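Local coordinates for ribosomal RNA processing protein 6 (Trypanosoma brucei brucei, PDB 4NLC) that probably degrades and processes RNA from the 3' end as an exosome-associated exoribonuclease, this chain being its catalytic core of exonuclease and HRDC domains, at residues A[81-95]-A[134-148]. The protein carries 1 engineered substitution. Sequence-based numbering, arbitrary orientation.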
loop_
_atom_site.group_PDB
_atom_site.type_symbol
_atom_site.label_atom_id
_atom_site.label_comp_id
_atom_site.label_asym_id
_atom_site.label_seq_id
_atom_site.Cartn_x
_atom_site.Cartn_y
_atom_site.Cartn_z
ATOM N N GLU A 81 14.474 16.849 1.618
ATOM C CA GLU A 81 14.149 18.267 1.451
ATOM C C GLU A 81 14.695 18.779 0.125
ATOM O O GLU A 81 13.977 19.490 -0.574
ATOM C CB GLU A 81 14.727 19.105 2.611
ATOM C CG GLU A 81 14.046 18.802 3.930
ATOM C CD GLU A 81 14.620 19.519 5.130
ATOM O OE1 GLU A 81 15.856 19.471 5.326
ATOM O OE2 GLU A 81 13.823 20.097 5.899
ATOM N N ALA A 82 15.965 18.420 -0.221
ATOM C CA ALA A 82 16.572 18.808 -1.494
ATOM C C ALA A 82 15.711 18.249 -2.648
ATOM O O ALA A 82 15.458 18.955 -3.629
ATOM C CB ALA A 82 18.009 18.281 -1.602
ATOM N N LEU A 83 15.233 17.004 -2.502
ATOM C CA LEU A 83 14.381 16.356 -3.508
ATOM C C LEU A 83 13.016 17.104 -3.656
ATOM O O LEU A 83 12.593 17.383 -4.767
ATOM C CB LEU A 83 14.175 14.866 -3.168
ATOM C CG LEU A 83 12.964 14.178 -3.834
ATOM C CD1 LEU A 83 13.117 14.105 -5.370
ATOM C CD2 LEU A 83 12.728 12.829 -3.254
ATOM N N VAL A 84 12.385 17.468 -2.540
ATOM C CA VAL A 84 11.117 18.197 -2.506
ATOM C C VAL A 84 11.240 19.532 -3.304
ATOM O O VAL A 84 10.321 19.869 -4.042
ATOM C CB VAL A 84 10.589 18.351 -1.041
ATOM C CG1 VAL A 84 9.490 19.416 -0.916
ATOM C CG2 VAL A 84 10.093 17.006 -0.514
ATOM N N ALA A 85 12.380 20.229 -3.215
ATOM C CA ALA A 85 12.569 21.499 -3.949
ATOM C C ALA A 85 12.756 21.264 -5.440
ATOM O O ALA A 85 12.305 22.082 -6.232
ATOM C CB ALA A 85 13.723 22.314 -3.370
ATOM N N VAL A 86 13.395 20.145 -5.826
ATOM C CA VAL A 86 13.561 19.770 -7.236
ATOM C C VAL A 86 12.133 19.512 -7.814
ATOM O O VAL A 86 11.774 20.078 -8.842
ATOM C CB VAL A 86 14.480 18.514 -7.406
ATOM C CG1 VAL A 86 14.273 17.841 -8.760
ATOM C CG2 VAL A 86 15.950 18.869 -7.199
ATOM N N LEU A 87 11.329 18.696 -7.114
ATOM C CA LEU A 87 9.980 18.358 -7.528
ATOM C C LEU A 87 9.062 19.573 -7.698
ATOM O O LEU A 87 8.176 19.545 -8.562
ATOM C CB LEU A 87 9.368 17.336 -6.582
ATOM C CG LEU A 87 10.070 15.977 -6.405
ATOM C CD1 LEU A 87 9.238 15.087 -5.533
ATOM C CD2 LEU A 87 10.383 15.280 -7.750
ATOM N N LEU A 88 9.300 20.650 -6.901
ATOM C CA LEU A 88 8.531 21.896 -6.954
ATOM C C LEU A 88 8.735 22.684 -8.257
ATOM O O LEU A 88 7.945 23.573 -8.526
ATOM C CB LEU A 88 8.758 22.800 -5.727
ATOM C CG LEU A 88 8.226 22.309 -4.351
ATOM C CD1 LEU A 88 8.817 23.156 -3.196
ATOM C CD2 LEU A 88 6.695 22.277 -4.276
ATOM N N ASN A 89 9.769 22.368 -9.063
ATOM C CA ASN A 89 10.019 23.024 -10.353
ATOM C C ASN A 89 9.459 22.219 -11.555
ATOM O O ASN A 89 9.687 22.598 -12.711
ATOM C CB ASN A 89 11.511 23.305 -10.544
ATOM C CG ASN A 89 12.006 24.527 -9.823
ATOM O OD1 ASN A 89 11.342 25.569 -9.765
ATOM N ND2 ASN A 89 13.206 24.432 -9.278
ATOM N N GLU A 90 8.732 21.110 -11.278
ATOM C CA GLU A 90 8.127 20.244 -12.303
ATOM C C GLU A 90 6.620 20.483 -12.419
ATOM O O GLU A 90 5.988 20.927 -11.465
ATOM C CB GLU A 90 8.397 18.762 -11.978
ATOM C CG GLU A 90 9.864 18.419 -11.723
ATOM C CD GLU A 90 10.825 18.597 -12.889
ATOM O OE1 GLU A 90 12.021 18.855 -12.628
ATOM O OE2 GLU A 90 10.396 18.472 -14.058
ATOM N N THR A 91 6.048 20.211 -13.583
ATOM C CA THR A 91 4.597 20.349 -13.809
ATOM C C THR A 91 3.911 18.969 -13.744
ATOM O O THR A 91 2.686 18.882 -13.660
ATOM C CB THR A 91 4.311 21.092 -15.126
ATOM O OG1 THR A 91 4.987 20.424 -16.188
ATOM C CG2 THR A 91 4.724 22.565 -15.069
ATOM N N GLU A 92 4.709 17.901 -13.800
ATOM C CA GLU A 92 4.261 16.523 -13.700
ATOM C C GLU A 92 5.383 15.606 -13.242
ATOM O O GLU A 92 6.522 15.725 -13.704
ATOM C CB GLU A 92 3.552 15.988 -14.968
ATOM C CG GLU A 92 4.424 15.772 -16.190
ATOM C CD GLU A 92 4.735 17.008 -17.003
ATOM O OE1 GLU A 92 3.895 17.938 -17.025
ATOM O OE2 GLU A 92 5.839 17.056 -17.592
ATOM N N ILE A 93 5.050 14.698 -12.306
ATOM C CA ILE A 93 6.004 13.730 -11.749
ATOM C C ILE A 93 5.322 12.397 -11.728
ATOM O O ILE A 93 4.093 12.361 -11.596
ATOM C CB ILE A 93 6.536 14.127 -10.332
ATOM C CG1 ILE A 93 5.440 13.977 -9.228
ATOM C CG2 ILE A 93 7.194 15.534 -10.317
ATOM C CD1 ILE A 93 5.897 14.268 -7.760
ATOM N N ALA A 94 6.109 11.301 -11.848
ATOM C CA ALA A 94 5.598 9.921 -11.828
ATOM C C ALA A 94 5.970 9.349 -10.484
ATOM O O ALA A 94 7.113 9.506 -10.049
ATOM C CB ALA A 94 6.227 9.100 -12.936
ATOM N N VAL A 95 4.994 8.740 -9.797
ATOM C CA VAL A 95 5.184 8.191 -8.470
ATOM C C VAL A 95 4.711 6.728 -8.407
ATOM O O VAL A 95 3.726 6.346 -9.050
ATOM C CB VAL A 95 4.497 9.067 -7.365
ATOM C CG1 VAL A 95 4.893 8.607 -5.951
ATOM C CG2 VAL A 95 4.781 10.571 -7.539
ATOM N N LEU A 134 7.164 16.165 4.886
ATOM C CA LEU A 134 7.864 17.230 4.136
ATOM C C LEU A 134 7.556 17.228 2.644
ATOM O O LEU A 134 7.852 18.195 1.961
ATOM C CB LEU A 134 9.392 17.209 4.378
ATOM C CG LEU A 134 9.836 17.534 5.821
ATOM C CD1 LEU A 134 11.303 17.234 6.013
ATOM C CD2 LEU A 134 9.522 18.970 6.212
ATOM N N MET A 135 6.945 16.157 2.153
ATOM C CA MET A 135 6.548 16.004 0.759
ATOM C C MET A 135 5.165 16.624 0.509
ATOM O O MET A 135 4.792 16.766 -0.647
ATOM C CB MET A 135 6.529 14.509 0.360
ATOM C CG MET A 135 7.855 13.806 0.602
ATOM S SD MET A 135 8.157 12.530 -0.614
ATOM C CE MET A 135 8.420 13.602 -2.122
ATOM N N ALA A 136 4.416 16.987 1.574
ATOM C CA ALA A 136 3.086 17.618 1.461
ATOM C C ALA A 136 3.043 18.858 0.509
ATOM O O ALA A 136 2.073 18.968 -0.232
ATOM C CB ALA A 136 2.513 17.964 2.837
ATOM N N PRO A 137 4.062 19.741 0.384
ATOM C CA PRO A 137 3.940 20.836 -0.615
ATOM C C PRO A 137 3.870 20.312 -2.066
ATOM O O PRO A 137 3.153 20.876 -2.877
ATOM C CB PRO A 137 5.208 21.663 -0.379
ATOM C CG PRO A 137 5.624 21.348 1.017
ATOM C CD PRO A 137 5.314 19.891 1.163
ATOM N N VAL A 138 4.566 19.211 -2.373
ATOM C CA VAL A 138 4.551 18.606 -3.708
ATOM C C VAL A 138 3.220 17.895 -3.942
ATOM O O VAL A 138 2.558 18.183 -4.941
ATOM C CB VAL A 138 5.781 17.681 -3.993
ATOM C CG1 VAL A 138 5.678 17.016 -5.373
ATOM C CG2 VAL A 138 7.082 18.464 -3.894
ATOM N N PHE A 139 2.821 16.975 -3.031
ATOM C CA PHE A 139 1.577 16.235 -3.216
ATOM C C PHE A 139 0.313 17.113 -3.217
ATOM O O PHE A 139 -0.638 16.772 -3.915
ATOM C CB PHE A 139 1.444 15.075 -2.221
ATOM C CG PHE A 139 2.368 13.913 -2.492
ATOM C CD1 PHE A 139 2.137 13.051 -3.557
ATOM C CD2 PHE A 139 3.462 13.670 -1.676
ATOM C CE1 PHE A 139 3.006 11.974 -3.817
ATOM C CE2 PHE A 139 4.327 12.590 -1.937
ATOM C CZ PHE A 139 4.078 11.740 -2.997
ATOM N N LEU A 140 0.315 18.229 -2.464
ATOM C CA LEU A 140 -0.793 19.187 -2.349
ATOM C C LEU A 140 -0.799 20.254 -3.430
ATOM O O LEU A 140 -1.809 20.937 -3.573
ATOM C CB LEU A 140 -0.827 19.859 -0.952
ATOM C CG LEU A 140 -1.121 18.947 0.269
ATOM C CD1 LEU A 140 -1.130 19.769 1.577
ATOM C CD2 LEU A 140 -2.448 18.216 0.116
ATOM N N GLN A 141 0.319 20.420 -4.175
ATOM C CA GLN A 141 0.479 21.446 -5.210
ATOM C C GLN A 141 -0.426 21.152 -6.402
ATOM O O GLN A 141 -0.163 20.199 -7.129
ATOM C CB GLN A 141 1.971 21.582 -5.597
ATOM C CG GLN A 141 2.384 22.667 -6.614
ATOM C CD GLN A 141 1.756 24.019 -6.505
ATOM O OE1 GLN A 141 2.137 24.858 -5.689
ATOM N NE2 GLN A 141 0.875 24.302 -7.421
ATOM N N PRO A 142 -1.491 21.969 -6.624
ATOM C CA PRO A 142 -2.384 21.716 -7.757
ATOM C C PRO A 142 -1.757 21.872 -9.142
ATOM O O PRO A 142 -2.287 21.330 -10.102
ATOM C CB PRO A 142 -3.521 22.725 -7.541
ATOM C CG PRO A 142 -2.932 23.801 -6.739
ATOM C CD PRO A 142 -1.911 23.167 -5.863
ATOM N N ASN A 143 -0.661 22.632 -9.268
ATOM C CA ASN A 143 -0.041 22.837 -10.584
ATOM C C ASN A 143 0.936 21.725 -10.955
ATOM O O ASN A 143 1.540 21.764 -12.017
ATOM C CB ASN A 143 0.595 24.219 -10.689
ATOM C CG ASN A 143 0.866 24.638 -12.115
ATOM O OD1 ASN A 143 -0.018 24.595 -12.983
ATOM N ND2 ASN A 143 2.114 24.991 -12.403
ATOM N N ILE A 144 1.094 20.741 -10.082
ATOM C CA ILE A 144 1.973 19.610 -10.343
ATOM C C ILE A 144 1.088 18.418 -10.458
ATOM O O ILE A 144 0.404 18.077 -9.484
ATOM C CB ILE A 144 3.085 19.387 -9.252
ATOM C CG1 ILE A 144 3.951 20.667 -9.046
ATOM C CG2 ILE A 144 3.959 18.126 -9.577
ATOM C CD1 ILE A 144 5.015 20.599 -7.937
ATOM N N VAL A 145 1.090 17.763 -11.636
ATOM C CA VAL A 145 0.318 16.518 -11.793
ATOM C C VAL A 145 1.154 15.358 -11.228
ATOM O O VAL A 145 2.335 15.218 -11.584
ATOM C CB VAL A 145 -0.137 16.271 -13.257
ATOM C CG1 VAL A 145 -0.712 14.855 -13.437
ATOM C CG2 VAL A 145 -1.163 17.309 -13.681
ATOM N N LYS A 146 0.547 14.526 -10.349
ATOM C CA LYS A 146 1.202 13.325 -9.809
ATOM C C LYS A 146 0.620 12.142 -10.560
ATOM O O LYS A 146 -0.557 11.818 -10.409
ATOM C CB LYS A 146 0.955 13.154 -8.303
ATOM C CG LYS A 146 1.887 13.954 -7.354
ATOM C CD LYS A 146 1.739 15.475 -7.423
ATOM C CE LYS A 146 0.375 15.951 -6.955
ATOM N NZ LYS A 146 0.305 17.432 -6.798
ATOM N N VAL A 147 1.430 11.542 -11.409
ATOM C CA VAL A 147 1.076 10.387 -12.223
ATOM C C VAL A 147 1.409 9.079 -11.456
ATOM O O VAL A 147 2.566 8.822 -11.101
ATOM C CB VAL A 147 1.800 10.421 -13.604
ATOM C CG1 VAL A 147 1.329 9.277 -14.516
ATOM C CG2 VAL A 147 1.634 11.764 -14.296
ATOM N N PHE A 148 0.405 8.245 -11.244
ATOM C CA PHE A 148 0.601 6.923 -10.652
ATOM C C PHE A 148 -0.006 5.915 -11.613
ATOM O O PHE A 148 -0.914 6.268 -12.360
ATOM C CB PHE A 148 -0.162 6.828 -9.324
ATOM C CG PHE A 148 0.442 7.465 -8.100
ATOM C CD1 PHE A 148 0.388 8.846 -7.914
ATOM C CD2 PHE A 148 0.980 6.681 -7.086
ATOM C CE1 PHE A 148 0.856 9.436 -6.718
ATOM C CE2 PHE A 148 1.444 7.265 -5.896
ATOM C CZ PHE A 148 1.358 8.638 -5.714
HETATM O O HOH W 1 0.902 20.945 -14.546
#
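With CG1 placed between its own backbone N and carbonyl carbon (chi1 71°) and the chain extended beyond, Ile93 crosses to helix 136-140, where its CD1 rests 3.6 Å from CG1 of Val138. Val138 in turn stands with that methyl anti to its backbone N (chi1 177°): CG1 meets Ile93 and also borders Leu87, while CG2 packs 3.7 Å from CB of Leu87 and also touches Val84 of helix 77-87 and Leu88 of the turn that follows Leu87. In the 3-10 segment before helix 136-140, the bent chain of Met135 brings CE to 3.8 Å from CD1 of Leu87.

Beneath this apolar layer, strands 92-95 and 145-148 run parallel as neighbours in the central mixed sheet of the RNase H-like exonuclease domain. Four backbone bonds join them, beginning with Val145 N to Thr91 O, 2.8 Å, and ending with Val95 N to Val147 O. Just before the two strands begin, a water donates to both Thr91 O and Asn143 O, bridging two carbonyls. At the other end, CB of Val95 lies over one face of the Phe148 ring, 3.8 Å from its centroid, a CH-pi contact, while its CG1 approaches CZ.

Lys146 runs its aliphatic CG alongside Ile93 and then bends at chi2 and chi3 (both near 65°), which brings NZ to Val138 O at 3.0 Å and Ile144 O at 2.8 Å; Val167 O is a further partner. A buried ammonium group thus draws together helix 136-140, the turn before strand 145-148 and the backbone at Val167, its charge probably eased by converging carbonyl dipoles, while hydrocarbon contacts pack the helical segments on each other and on Ile93, and the backbone bonds join the two strands.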